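Local coordinates for acetyltransferase (Bacillus cereus, PDB 1Y9W), which probably transfers an acyl group, most likely acetyl from acetyl-coenzyme A, to an acceptor that is not yet known, as a member of the GNAT acetyltransferase family, at residues V33-E38 with K95-I100; L64-L69 with H86-I91; G122-H127 with Q133-K138. All coordinates share one frame; numbering follows the deposited sequence.

Contact 1 (V33-E38 with K95-I100); sequences VKQPME and KGCRLI
Lys95 and Glu38 supply the ionic half of this contact, meeting through the far ends of their side chains. Lys95 NZ donates to Glu38 OE1 in a salt bridge modelled at 2.5 Å, short enough that its exact length is doubtful. NZ is also 3.0 Å from Glu38 OE2, so the ammonium group faces both carboxylate oxygens rather than one alone. The two side chains cross at about a right angle. The side chain of Glu38 is extended, with CG opposite the backbone N (chi1 177°), whereas that of Lys95 bends at chi2 before running out to the carboxylate.

The second half is van der Waals packing around the amide of Gln35, which is buried together with Cys97. Gln35 reaches across on an extended side chain and brings NE2 to 3.8 Å from the backbone oxygen Lys95 O, too far for a hydrogen bond. The same NE2 lies 3.9 Å from Cys97 SG. Met59, on strand 51-60, touches Gln35, Glu38, Lys95 and Cys97 and so borders both the ion pair and the amide.

Backbone geometry places segment 95-100. Gly96, with positive phi, is the C-prime residue of a Schellman motif in which Cys97 N bonds back to Ala92 O. It closes helix 80-94 and turns the chain into strand 99-105. On the flank, Arg98 NH1 forms a salt bridge with Asp126 OD2 of the second subunit.

Chemically, an outer ion pair, formed by an exposed lysine and a partly exposed glutamate, adjoins loose packing of a buried amide against a buried cysteine sulfur. The contact brings the loop entering strand 38-45 beside the end of helix 80-94, and the nearby carboxylate would be expected to stabilise the charged form of Lys95.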
ATOM      1  N   VAL A  33       1.316   3.271  20.034  1.00 36.69           N
ATOM      2  CA  VAL A  33       1.229   2.631  18.719  1.00 35.29           C
ATOM      3  C   VAL A  33       2.382   3.024  17.803  1.00 35.34           C
ATOM      4  O   VAL A  33       2.510   2.499  16.690  1.00 34.56           O
ATOM      5  CB  VAL A  33      -0.103   2.986  17.991  1.00 34.72           C
ATOM      6  CG1 VAL A  33      -1.292   2.542  18.818  1.00 33.91           C
ATOM      7  CG2 VAL A  33      -0.180   4.482  17.733  1.00 33.72           C
ATOM      8  N   LYS A  34       3.226   3.938  18.277  1.00 34.94           N
ATOM      9  CA  LYS A  34       4.342   4.423  17.478  1.00 34.24           C
ATOM     10  C   LYS A  34       5.592   3.537  17.412  1.00 35.42           C
ATOM     11  O   LYS A  34       6.690   3.936  17.823  1.00 35.35           O
ATOM     12  CB  LYS A  34       4.709   5.847  17.919  1.00 33.05           C
ATOM     13  CG  LYS A  34       3.572   6.846  17.683  1.00 31.11           C
ATOM     14  CD  LYS A  34       3.939   8.267  18.084  1.00 29.48           C
ATOM     15  CE  LYS A  34       2.728   9.177  17.973  1.00 28.23           C
ATOM     16  NZ  LYS A  34       3.032  10.577  18.347  1.00 27.62           N
ATOM     17  N   GLN A  35       5.412   2.329  16.884  1.00 35.08           N
ATOM     18  CA  GLN A  35       6.521   1.410  16.702  1.00 35.04           C
ATOM     19  C   GLN A  35       7.414   2.067  15.657  1.00 35.19           C
ATOM     20  O   GLN A  35       6.939   2.466  14.599  1.00 36.59           O
ATOM     21  CB  GLN A  35       6.021   0.070  16.163  1.00 35.18           C
ATOM     22  CG  GLN A  35       7.131  -0.845  15.653  1.00 35.34           C
ATOM     23  CD  GLN A  35       6.601  -2.086  14.944  1.00 34.85           C
ATOM     24  OE1 GLN A  35       5.630  -2.017  14.191  1.00 35.28           O
ATOM     25  NE2 GLN A  35       7.249  -3.221  15.167  1.00 33.32           N
ATOM     26  N   PRO A  36       8.714   2.218  15.947  1.00 35.53           N
ATOM     27  CA  PRO A  36       9.590   2.843  14.950  1.00 35.17           C
ATOM     28  C   PRO A  36       9.571   2.032  13.645  1.00 35.27           C
ATOM     29  O   PRO A  36       9.793   0.817  13.658  1.00 33.74           O
ATOM     30  CB  PRO A  36      10.953   2.845  15.646  1.00 35.59           C
ATOM     31  CG  PRO A  36      10.853   1.679  16.605  1.00 35.74           C
ATOM     32  CD  PRO A  36       9.467   1.823  17.148  1.00 34.31           C
ATOM     33  N   MET A  37       9.294   2.700  12.527  1.00 35.81           N
ATOM     34  CA  MET A  37       9.214   1.999  11.249  1.00 36.10           C
ATOM     35  C   MET A  37      10.463   1.195  10.948  1.00 36.52           C
ATOM     36  O   MET A  37      11.583   1.615  11.246  1.00 37.81           O
ATOM     37  CB  MET A  37       8.937   2.962  10.096  1.00 36.72           C
ATOM     38  CG  MET A  37       8.600   2.230   8.801  1.00 38.06           C
ATOM     39  SD  MET A  37       8.027   3.306   7.470  1.00 39.91           S
ATOM     40  CE  MET A  37       9.577   3.469   6.532  1.00 42.38           C
ATOM     41  N   GLU A  38      10.262   0.031  10.350  1.00 35.09           N
ATOM     42  CA  GLU A  38      11.374  -0.838  10.034  1.00 33.65           C
ATOM     43  C   GLU A  38      11.043  -1.818   8.916  1.00 32.72           C
ATOM     44  O   GLU A  38       9.967  -2.414   8.890  1.00 29.92           O
ATOM     45  CB  GLU A  38      11.784  -1.607  11.288  1.00 33.64           C
ATOM     46  CG  GLU A  38      12.895  -2.600  11.054  1.00 37.71           C
ATOM     47  CD  GLU A  38      13.217  -3.420  12.283  1.00 39.41           C
ATOM     48  OE1 GLU A  38      14.042  -4.349  12.172  1.00 42.45           O
ATOM     49  OE2 GLU A  38      12.651  -3.141  13.359  1.00 40.49           O
ATOM     50  N   LYS A  95       8.914  -8.797  17.604  1.00 33.82           N
ATOM     51  CA  LYS A  95       9.073  -7.351  17.718  1.00 31.86           C
ATOM     52  C   LYS A  95       7.825  -6.655  18.241  1.00 31.49           C
ATOM     53  O   LYS A  95       7.727  -5.427  18.208  1.00 31.01           O
ATOM     54  CB  LYS A  95       9.468  -6.758  16.367  1.00 30.99           C
ATOM     55  CG  LYS A  95      10.728  -7.367  15.815  1.00 30.18           C
ATOM     56  CD  LYS A  95      11.511  -6.356  15.039  1.00 32.00           C
ATOM     57  CE  LYS A  95      12.898  -6.873  14.768  1.00 32.77           C
ATOM     58  NZ  LYS A  95      13.723  -5.819  14.125  1.00 35.94           N
ATOM     59  N   GLY A  96       6.869  -7.444  18.717  1.00 31.76           N
ATOM     60  CA  GLY A  96       5.648  -6.872  19.255  1.00 31.31           C
ATOM     61  C   GLY A  96       4.523  -6.633  18.263  1.00 31.88           C
ATOM     62  O   GLY A  96       3.583  -5.892  18.567  1.00 31.26           O
ATOM     63  N   CYS A  97       4.610  -7.237  17.077  1.00 31.61           N
ATOM     64  CA  CYS A  97       3.555  -7.082  16.078  1.00 29.77           C
ATOM     65  C   CYS A  97       2.372  -7.929  16.507  1.00 29.75           C
ATOM     66  O   CYS A  97       2.517  -9.083  16.917  1.00 29.50           O
ATOM     67  CB  CYS A  97       4.041  -7.501  14.692  1.00 28.33           C
ATOM     68  SG  CYS A  97       5.254  -6.351  14.022  1.00 27.27           S
ATOM     69  N   ARG A  98       1.195  -7.334  16.408  1.00 30.57           N
ATOM     70  CA  ARG A  98      -0.035  -7.982  16.819  1.00 30.89           C
ATOM     71  C   ARG A  98      -0.836  -8.425  15.603  1.00 29.95           C
ATOM     72  O   ARG A  98      -1.759  -9.242  15.705  1.00 29.73           O
ATOM     73  CB  ARG A  98      -0.857  -6.981  17.635  1.00 33.93           C
ATOM     74  CG  ARG A  98      -0.030  -5.809  18.196  1.00 37.26           C
ATOM     75  CD  ARG A  98      -0.911  -4.611  18.479  1.00 40.60           C
ATOM     76  NE  ARG A  98      -1.639  -4.228  17.273  1.00 45.26           N
ATOM     77  CZ  ARG A  98      -2.836  -3.644  17.260  1.00 47.51           C
ATOM     78  NH1 ARG A  98      -3.470  -3.356  18.395  1.00 48.19           N
ATOM     79  NH2 ARG A  98      -3.413  -3.367  16.100  1.00 47.86           N
ATOM     80  N   LEU A  99      -0.460  -7.896  14.445  1.00 27.57           N
ATOM     81  CA  LEU A  99      -1.183  -8.178  13.221  1.00 25.69           C
ATOM     82  C   LEU A  99      -0.281  -8.220  11.997  1.00 24.65           C
ATOM     83  O   LEU A  99       0.791  -7.608  11.979  1.00 21.64           O
ATOM     84  CB  LEU A  99      -2.241  -7.083  13.046  1.00 28.45           C
ATOM     85  CG  LEU A  99      -2.888  -6.798  11.693  1.00 30.01           C
ATOM     86  CD1 LEU A  99      -3.955  -7.844  11.380  1.00 31.71           C
ATOM     87  CD2 LEU A  99      -3.505  -5.416  11.742  1.00 31.56           C
ATOM     88  N   ILE A 100      -0.726  -8.956  10.981  1.00 23.74           N
ATOM     89  CA  ILE A 100      -0.007  -9.051   9.712  1.00 22.04           C
ATOM     90  C   ILE A 100      -1.008  -8.771   8.598  1.00 21.05           C
ATOM     91  O   ILE A 100      -2.093  -9.362   8.574  1.00 21.81           O
ATOM     92  CB  ILE A 100       0.583 -10.451   9.469  1.00 21.12           C
ATOM     93  CG1 ILE A 100       1.482 -10.846  10.637  1.00 21.59           C
ATOM     94  CG2 ILE A 100       1.392 -10.448   8.171  1.00 18.78           C
ATOM     95  CD1 ILE A 100       2.105 -12.220  10.488  1.00 25.26           C
TER

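Contact 2 (L64-L69 with H86-I91); sequences LHIDFL and HEIEGI
Leu64 and Ile88 make the tight part of this contact, their side chains crossing at about a right angle between strand 63-71 and the helix 80-94 packed on it. The CD2 methyl of Leu64 does the touching, 4.1 Å from Ile88 CG1 and 3.9 Å from the backbone oxygen Ile88 O. With CG1 of Ile88 opposite its backbone N (chi1 -158°), both CG1 and CG2 come against this one methyl. Ile66 follows two residues along the strand and is held less closely, its CD1 4.3 Å from Ile88 CG2. All three residues are buried, and their side chains meet through hydrocarbon alone.

The loose margin is Glu89, partly exposed, which only grazes the strand and turns its carboxylate to Lys138; solvent is reached on the helix at His86, which is exposed. His65 and Asp67 lie on the side of the strand turned from the helix, where His65 ND1 bonds to Asp67 OD1 at 2.9 Å, meeting it from above the carboxylate plane.

Val40 of strand 38-45 touches Leu64 and Ile88, and Leu85 adds to the packing on Ile66. Helix 80-94 thus lies against the sheet as the connection of a beta-alpha-beta unit, linking strand 63-71 to its parallel neighbour 99-105.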
ATOM      1  N   LEU A  64       2.915  -6.037  10.803  1.00 18.80           N
ATOM      2  CA  LEU A  64       3.774  -6.370   9.681  1.00 18.70           C
ATOM      3  C   LEU A  64       2.963  -6.427   8.389  1.00 19.45           C
ATOM      4  O   LEU A  64       1.940  -7.112   8.313  1.00 19.91           O
ATOM      5  CB  LEU A  64       4.439  -7.731   9.892  1.00 16.20           C
ATOM      6  CG  LEU A  64       5.099  -8.284   8.622  1.00 16.75           C
ATOM      7  CD1 LEU A  64       6.258  -7.390   8.211  1.00 15.60           C
ATOM      8  CD2 LEU A  64       5.572  -9.712   8.851  1.00 14.52           C
ATOM      9  N   HIS A  65       3.393  -5.686   7.376  1.00 19.06           N
ATOM     10  CA  HIS A  65       2.705  -5.755   6.102  1.00 18.41           C
ATOM     11  C   HIS A  65       3.684  -6.443   5.180  1.00 17.87           C
ATOM     12  O   HIS A  65       4.806  -5.968   5.006  1.00 16.79           O
ATOM     13  CB  HIS A  65       2.363  -4.371   5.542  1.00 19.45           C
ATOM     14  CG  HIS A  65       1.716  -4.428   4.191  1.00 22.25           C
ATOM     15  ND1 HIS A  65       2.440  -4.543   3.022  1.00 23.84           N
ATOM     16  CD2 HIS A  65       0.412  -4.481   3.828  1.00 23.75           C
ATOM     17  CE1 HIS A  65       1.611  -4.667   2.000  1.00 23.98           C
ATOM     18  NE2 HIS A  65       0.373  -4.633   2.462  1.00 24.30           N
ATOM     19  N   ILE A  66       3.279  -7.575   4.621  1.00 16.68           N
ATOM     20  CA  ILE A  66       4.152  -8.300   3.711  1.00 18.14           C
ATOM     21  C   ILE A  66       4.005  -7.700   2.320  1.00 18.22           C
ATOM     22  O   ILE A  66       2.938  -7.753   1.717  1.00 18.32           O
ATOM     23  CB  ILE A  66       3.811  -9.799   3.681  1.00 18.59           C
ATOM     24  CG1 ILE A  66       4.024 -10.396   5.075  1.00 16.96           C
ATOM     25  CG2 ILE A  66       4.703 -10.514   2.664  1.00 19.05           C
ATOM     26  CD1 ILE A  66       3.686 -11.856   5.169  1.00 18.32           C
ATOM     27  N   ASP A  67       5.099  -7.124   1.825  1.00 19.20           N
ATOM     28  CA  ASP A  67       5.129  -6.460   0.526  1.00 19.21           C
ATOM     29  C   ASP A  67       5.334  -7.392  -0.646  1.00 19.70           C
ATOM     30  O   ASP A  67       4.636  -7.304  -1.653  1.00 20.06           O
ATOM     31  CB  ASP A  67       6.232  -5.407   0.523  1.00 19.90           C
ATOM     32  CG  ASP A  67       6.083  -4.408   1.652  1.00 21.85           C
ATOM     33  OD1 ASP A  67       4.968  -3.876   1.829  1.00 22.63           O
ATOM     34  OD2 ASP A  67       7.076  -4.151   2.362  1.00 24.34           O
ATOM     35  N   PHE A  68       6.314  -8.278  -0.524  1.00 20.18           N
ATOM     36  CA  PHE A  68       6.598  -9.220  -1.594  1.00 19.66           C
ATOM     37  C   PHE A  68       7.094 -10.562  -1.075  1.00 20.97           C
ATOM     38  O   PHE A  68       7.863 -10.639  -0.112  1.00 20.70           O
ATOM     39  CB  PHE A  68       7.652  -8.636  -2.533  1.00 17.74           C
ATOM     40  CG  PHE A  68       7.236  -7.357  -3.180  1.00 16.87           C
ATOM     41  CD1 PHE A  68       6.461  -7.369  -4.328  1.00 14.74           C
ATOM     42  CD2 PHE A  68       7.598  -6.139  -2.622  1.00 17.36           C
ATOM     43  CE1 PHE A  68       6.049  -6.189  -4.917  1.00 16.18           C
ATOM     44  CE2 PHE A  68       7.191  -4.950  -3.199  1.00 17.70           C
ATOM     45  CZ  PHE A  68       6.411  -4.976  -4.354  1.00 16.87           C
ATOM     46  N   LEU A  69       6.639 -11.622  -1.727  1.00 21.63           N
ATOM     47  CA  LEU A  69       7.063 -12.969  -1.385  1.00 23.11           C
ATOM     48  C   LEU A  69       7.268 -13.693  -2.704  1.00 23.35           C
ATOM     49  O   LEU A  69       6.352 -13.796  -3.524  1.00 22.36           O
ATOM     50  CB  LEU A  69       6.006 -13.682  -0.545  1.00 23.93           C
ATOM     51  CG  LEU A  69       6.495 -15.013   0.020  1.00 24.73           C
ATOM     52  CD1 LEU A  69       5.678 -15.375   1.234  1.00 28.06           C
ATOM     53  CD2 LEU A  69       6.400 -16.087  -1.042  1.00 28.82           C
ATOM     54  N   HIS A  86       6.375 -18.371   7.543  1.00 24.35           N
ATOM     55  CA  HIS A  86       6.404 -18.741   8.949  1.00 27.83           C
ATOM     56  C   HIS A  86       7.520 -17.994   9.673  1.00 28.30           C
ATOM     57  O   HIS A  86       7.335 -17.473  10.776  1.00 28.19           O
ATOM     58  CB  HIS A  86       6.624 -20.245   9.093  1.00 30.76           C
ATOM     59  CG  HIS A  86       6.832 -20.686  10.510  1.00 36.15           C
ATOM     60  ND1 HIS A  86       5.825 -20.665  11.454  1.00 37.40           N
ATOM     61  CD2 HIS A  86       7.946 -21.108  11.157  1.00 37.44           C
ATOM     62  CE1 HIS A  86       6.312 -21.053  12.620  1.00 39.04           C
ATOM     63  NE2 HIS A  86       7.597 -21.326  12.468  1.00 38.27           N
ATOM     64  N   GLU A  87       8.678 -17.932   9.031  1.00 28.84           N
ATOM     65  CA  GLU A  87       9.838 -17.273   9.599  1.00 29.51           C
ATOM     66  C   GLU A  87       9.671 -15.774   9.787  1.00 28.92           C
ATOM     67  O   GLU A  87      10.095 -15.216  10.803  1.00 28.77           O
ATOM     68  CB  GLU A  87      11.059 -17.519   8.719  1.00 32.84           C
ATOM     69  CG  GLU A  87      12.363 -17.235   9.431  1.00 39.03           C
ATOM     70  CD  GLU A  87      13.088 -18.510   9.834  1.00 43.43           C
ATOM     71  OE1 GLU A  87      12.427 -19.437  10.362  1.00 44.96           O
ATOM     72  OE2 GLU A  87      14.324 -18.580   9.625  1.00 45.64           O
ATOM     73  N   ILE A  88       9.068 -15.096   8.819  1.00 26.11           N
ATOM     74  CA  ILE A  88       8.938 -13.668   8.993  1.00 24.08           C
ATOM     75  C   ILE A  88       7.827 -13.333   9.982  1.00 24.03           C
ATOM     76  O   ILE A  88       7.863 -12.278  10.609  1.00 25.20           O
ATOM     77  CB  ILE A  88       8.734 -12.936   7.650  1.00 23.34           C
ATOM     78  CG1 ILE A  88       9.161 -11.467   7.813  1.00 21.27           C
ATOM     79  CG2 ILE A  88       7.294 -13.078   7.190  1.00 22.31           C
ATOM     80  CD1 ILE A  88       9.176 -10.648   6.532  1.00 21.57           C
ATOM     81  N   GLU A  89       6.855 -14.226  10.148  1.00 24.72           N
ATOM     82  CA  GLU A  89       5.784 -13.969  11.119  1.00 26.09           C
ATOM     83  C   GLU A  89       6.408 -13.990  12.516  1.00 26.11           C
ATOM     84  O   GLU A  89       6.104 -13.148  13.364  1.00 25.09           O
ATOM     85  CB  GLU A  89       4.693 -15.037  11.033  1.00 26.66           C
ATOM     86  CG  GLU A  89       4.174 -15.265   9.631  1.00 30.15           C
ATOM     87  CD  GLU A  89       2.956 -16.159   9.585  1.00 32.47           C
ATOM     88  OE1 GLU A  89       2.920 -17.160  10.333  1.00 34.62           O
ATOM     89  OE2 GLU A  89       2.036 -15.863   8.789  1.00 32.46           O
ATOM     90  N   GLY A  90       7.287 -14.963  12.740  1.00 26.21           N
ATOM     91  CA  GLY A  90       7.955 -15.078  14.023  1.00 27.47           C
ATOM     92  C   GLY A  90       8.714 -13.805  14.357  1.00 28.20           C
ATOM     93  O   GLY A  90       8.674 -13.324  15.491  1.00 29.53           O
ATOM     94  N   ILE A  91       9.406 -13.251  13.370  1.00 26.83           N
ATOM     95  CA  ILE A  91      10.160 -12.028  13.589  1.00 26.88           C
ATOM     96  C   ILE A  91       9.199 -10.917  13.977  1.00 28.77           C
ATOM     97  O   ILE A  91       9.505 -10.085  14.836  1.00 29.80           O
ATOM     98  CB  ILE A  91      10.923 -11.597  12.318  1.00 26.14           C
ATOM     99  CG1 ILE A  91      11.871 -12.711  11.866  1.00 25.87           C
ATOM    100  CG2 ILE A  91      11.698 -10.325  12.592  1.00 25.27           C
ATOM    101  CD1 ILE A  91      12.614 -12.400  10.583  1.00 24.21           C
TER

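Contact 3 (G122-H127 with Q133-K138); sequences GVVEDH and QHFFEK
Val123 lies alongside the ring of His134, pointing the same way, with its CG2 methyl 3.6 Å from His134 CD2. This methyl sits opposite the backbone N of Val123, which directs it to the histidine; they form a non-hydrogen-bonded pair on one face of the sheet. Val123 CA also makes a CA-H...O contact with Gln133 O, at 3.3 Å.

On the other face, the CG2 methyl of Val124 packs on Phe135, 3.8 Å from CE2. The same phenyl ring turns its edge to Gly122 O, and the ring of Tyr121 of the second subunit meets it. Gln133 runs beside His127 with the amide and imidazole planes 48° apart; OE1 lies at the ring edge, 3.5 Å from ND1, while Gln133 NE2 is bonded to Asp103 OD2. His127 in turn meets the ring of His63 of the second subunit.

The backbones are joined at two hydrogen-bonded pairs. Val124 N to Gln133 O (2.9 Å) and Gln133 N to Val124 O (3.0 Å) complete one; Phe135 N to Gly122 O (3.0 Å) is the sound bond of the other, its return bond being weak.

The strand segments run antiparallel, at 163°, as the arms of a beta hairpin. With strand 119-124 outermost in this chain's sheet and strand 133-139 next to 99-105, this is the C-terminal hairpin characteristic of the GNAT fold.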
ATOM      1  N   GLY A 122     -11.299  -8.412   2.545  1.00 13.22           N
ATOM      2  CA  GLY A 122     -11.831  -7.562   1.497  1.00 14.65           C
ATOM      3  C   GLY A 122     -11.398  -8.040   0.130  1.00 14.86           C
ATOM      4  O   GLY A 122     -10.433  -8.783   0.005  1.00 15.63           O
ATOM      5  N   VAL A 123     -12.117  -7.621  -0.900  1.00 16.58           N
ATOM      6  CA  VAL A 123     -11.781  -8.015  -2.254  1.00 16.60           C
ATOM      7  C   VAL A 123     -12.203  -6.937  -3.237  1.00 17.24           C
ATOM      8  O   VAL A 123     -13.295  -6.379  -3.126  1.00 16.89           O
ATOM      9  CB  VAL A 123     -12.475  -9.350  -2.646  1.00 16.15           C
ATOM     10  CG1 VAL A 123     -13.979  -9.240  -2.446  1.00 17.07           C
ATOM     11  CG2 VAL A 123     -12.159  -9.698  -4.093  1.00 14.82           C
ATOM     12  N   VAL A 124     -11.306  -6.614  -4.166  1.00 15.62           N
ATOM     13  CA  VAL A 124     -11.617  -5.651  -5.206  1.00 15.43           C
ATOM     14  C   VAL A 124     -11.803  -6.532  -6.435  1.00 15.63           C
ATOM     15  O   VAL A 124     -10.845  -7.084  -6.963  1.00 14.29           O
ATOM     16  CB  VAL A 124     -10.466  -4.645  -5.442  1.00 15.67           C
ATOM     17  CG1 VAL A 124     -10.824  -3.690  -6.596  1.00 11.78           C
ATOM     18  CG2 VAL A 124     -10.212  -3.849  -4.171  1.00 14.16           C
ATOM     19  N   GLU A 125     -13.052  -6.685  -6.856  1.00 16.67           N
ATOM     20  CA  GLU A 125     -13.388  -7.508  -8.012  1.00 18.60           C
ATOM     21  C   GLU A 125     -12.981  -6.838  -9.327  1.00 18.15           C
ATOM     22  O   GLU A 125     -12.967  -5.616  -9.431  1.00 17.41           O
ATOM     23  CB  GLU A 125     -14.891  -7.775  -8.012  1.00 18.55           C
ATOM     24  CG  GLU A 125     -15.384  -8.445  -6.740  1.00 20.80           C
ATOM     25  CD  GLU A 125     -15.073  -9.929  -6.692  1.00 22.14           C
ATOM     26  OE1 GLU A 125     -14.321 -10.424  -7.569  1.00 20.83           O
ATOM     27  OE2 GLU A 125     -15.589 -10.603  -5.768  1.00 23.68           O
ATOM     28  N   ASP A 126     -12.656  -7.642 -10.329  1.00 16.37           N
ATOM     29  CA  ASP A 126     -12.263  -7.128 -11.640  1.00 17.82           C
ATOM     30  C   ASP A 126     -11.228  -5.998 -11.614  1.00 18.48           C
ATOM     31  O   ASP A 126     -11.488  -4.883 -12.084  1.00 19.12           O
ATOM     32  CB  ASP A 126     -13.490  -6.656 -12.415  1.00 17.90           C
ATOM     33  CG  ASP A 126     -13.340  -6.857 -13.907  1.00 19.53           C
ATOM     34  OD1 ASP A 126     -12.279  -7.358 -14.335  1.00 20.39           O
ATOM     35  OD2 ASP A 126     -14.289  -6.524 -14.648  1.00 22.06           O
ATOM     36  N   HIS A 127     -10.059  -6.295 -11.061  1.00 16.14           N
ATOM     37  CA  HIS A 127      -8.969  -5.336 -11.002  1.00 15.83           C
ATOM     38  C   HIS A 127      -7.672  -6.087 -10.773  1.00 14.94           C
ATOM     39  O   HIS A 127      -7.543  -6.804  -9.786  1.00 14.27           O
ATOM     40  CB  HIS A 127      -9.141  -4.334  -9.868  1.00 15.33           C
ATOM     41  CG  HIS A 127      -7.922  -3.494  -9.635  1.00 16.20           C
ATOM     42  ND1 HIS A 127      -7.250  -3.466  -8.431  1.00 16.61           N
ATOM     43  CD2 HIS A 127      -7.220  -2.693 -10.471  1.00 14.72           C
ATOM     44  CE1 HIS A 127      -6.187  -2.688  -8.537  1.00 12.70           C
ATOM     45  NE2 HIS A 127      -6.144  -2.207  -9.764  1.00 16.29           N
ATOM     46  N   GLN A 133      -8.255  -8.627  -6.661  1.00 14.33           N
ATOM     47  CA  GLN A 133      -7.253  -8.428  -5.629  1.00 14.40           C
ATOM     48  C   GLN A 133      -7.853  -8.793  -4.278  1.00 15.32           C
ATOM     49  O   GLN A 133      -8.906  -8.280  -3.894  1.00 14.78           O
ATOM     50  CB  GLN A 133      -6.781  -6.967  -5.652  1.00 14.20           C
ATOM     51  CG  GLN A 133      -5.741  -6.627  -4.607  1.00 15.57           C
ATOM     52  CD  GLN A 133      -5.214  -5.206  -4.732  1.00 15.75           C
ATOM     53  OE1 GLN A 133      -5.871  -4.323  -5.287  1.00 14.79           O
ATOM     54  NE2 GLN A 133      -4.027  -4.976  -4.189  1.00 16.01           N
ATOM     55  N   HIS A 134      -7.182  -9.685  -3.561  1.00 15.92           N
ATOM     56  CA  HIS A 134      -7.667 -10.128  -2.263  1.00 16.89           C
ATOM     57  C   HIS A 134      -6.819  -9.647  -1.095  1.00 17.13           C
ATOM     58  O   HIS A 134      -5.605  -9.824  -1.077  1.00 16.70           O
ATOM     59  CB  HIS A 134      -7.769 -11.642  -2.271  1.00 17.26           C
ATOM     60  CG  HIS A 134      -8.551 -12.161  -3.434  1.00 17.76           C
ATOM     61  ND1 HIS A 134      -8.005 -12.298  -4.692  1.00 17.71           N
ATOM     62  CD2 HIS A 134      -9.861 -12.480  -3.554  1.00 14.43           C
ATOM     63  CE1 HIS A 134      -8.947 -12.678  -5.537  1.00 18.02           C
ATOM     64  NE2 HIS A 134     -10.082 -12.795  -4.873  1.00 15.99           N
ATOM     65  N   PHE A 135      -7.485  -9.031  -0.125  1.00 17.20           N
ATOM     66  CA  PHE A 135      -6.835  -8.480   1.055  1.00 17.33           C
ATOM     67  C   PHE A 135      -6.961  -9.404   2.254  1.00 16.96           C
ATOM     68  O   PHE A 135      -8.067  -9.747   2.686  1.00 15.13           O
ATOM     69  CB  PHE A 135      -7.427  -7.103   1.338  1.00 17.13           C
ATOM     70  CG  PHE A 135      -7.141  -6.109   0.248  1.00 19.01           C
ATOM     71  CD1 PHE A 135      -6.183  -5.110   0.427  1.00 18.95           C
ATOM     72  CD2 PHE A 135      -7.773  -6.219  -0.992  1.00 18.18           C
ATOM     73  CE1 PHE A 135      -5.854  -4.232  -0.623  1.00 19.77           C
ATOM     74  CE2 PHE A 135      -7.453  -5.351  -2.048  1.00 18.83           C
ATOM     75  CZ  PHE A 135      -6.493  -4.358  -1.865  1.00 19.23           C
ATOM     76  N   PHE A 136      -5.806  -9.803   2.782  1.00 16.81           N
ATOM     77  CA  PHE A 136      -5.738 -10.725   3.908  1.00 17.28           C
ATOM     78  C   PHE A 136      -5.202 -10.134   5.207  1.00 18.96           C
ATOM     79  O   PHE A 136      -4.526  -9.109   5.221  1.00 18.38           O
ATOM     80  CB  PHE A 136      -4.866 -11.940   3.554  1.00 17.28           C
ATOM     81  CG  PHE A 136      -5.438 -12.820   2.474  1.00 18.17           C
ATOM     82  CD1 PHE A 136      -5.154 -12.576   1.129  1.00 17.56           C
ATOM     83  CD2 PHE A 136      -6.250 -13.905   2.804  1.00 15.97           C
ATOM     84  CE1 PHE A 136      -5.671 -13.404   0.122  1.00 18.67           C
ATOM     85  CE2 PHE A 136      -6.773 -14.739   1.812  1.00 18.37           C
ATOM     86  CZ  PHE A 136      -6.484 -14.491   0.467  1.00 17.34           C
ATOM     87  N   GLU A 137      -5.524 -10.811   6.303  1.00 21.12           N
ATOM     88  CA  GLU A 137      -5.072 -10.421   7.623  1.00 21.98           C
ATOM     89  C   GLU A 137      -4.939 -11.675   8.473  1.00 21.84           C
ATOM     90  O   GLU A 137      -5.595 -12.689   8.235  1.00 20.62           O
ATOM     91  CB  GLU A 137      -6.055  -9.461   8.307  1.00 22.94           C
ATOM     92  CG  GLU A 137      -7.349 -10.112   8.771  1.00 27.70           C
ATOM     93  CD  GLU A 137      -7.882  -9.494  10.052  1.00 31.72           C
ATOM     94  OE1 GLU A 137      -7.824  -8.255  10.181  1.00 32.45           O
ATOM     95  OE2 GLU A 137      -8.367 -10.244  10.928  1.00 35.34           O
ATOM     96  N   LYS A 138      -4.058 -11.584   9.457  1.00 23.22           N
ATOM     97  CA  LYS A 138      -3.817 -12.650  10.404  1.00 23.99           C
ATOM     98  C   LYS A 138      -3.451 -11.942  11.698  1.00 25.60           C
ATOM     99  O   LYS A 138      -2.539 -11.109  11.730  1.00 25.50           O
ATOM    100  CB  LYS A 138      -2.666 -13.554   9.965  1.00 22.64           C
ATOM    101  CG  LYS A 138      -2.254 -14.521  11.060  1.00 22.78           C
ATOM    102  CD  LYS A 138      -1.088 -15.398  10.670  1.00 20.55           C
ATOM    103  CE  LYS A 138      -1.526 -16.565   9.811  1.00 20.71           C
ATOM    104  NZ  LYS A 138      -0.382 -17.507   9.598  1.00 20.99           N
TER

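Contact 2 is the core of the three, an apolar seam nearest the chain centre, whereas contact 1 is only partly buried and mixes charge with packing. Contact 3, also buried, relies on backbone hydrogen bonds; all three are touched by the second subunit. Contact 2 uses helix 80-94 and contact 1 the residues that leave it: Leu99 O and Leu64 N, 2.9 Å apart, probably bond neighbouring strands. Contact 3 joins the same sheet on the other flank of strand 99-105, where Ile100 N probably bonds Lys138 O. Glu89 and Lys138 tie contacts 2 and 3 by a salt bridge. Along the chain, contact 2 is nested within contact 1, and contact 3 follows.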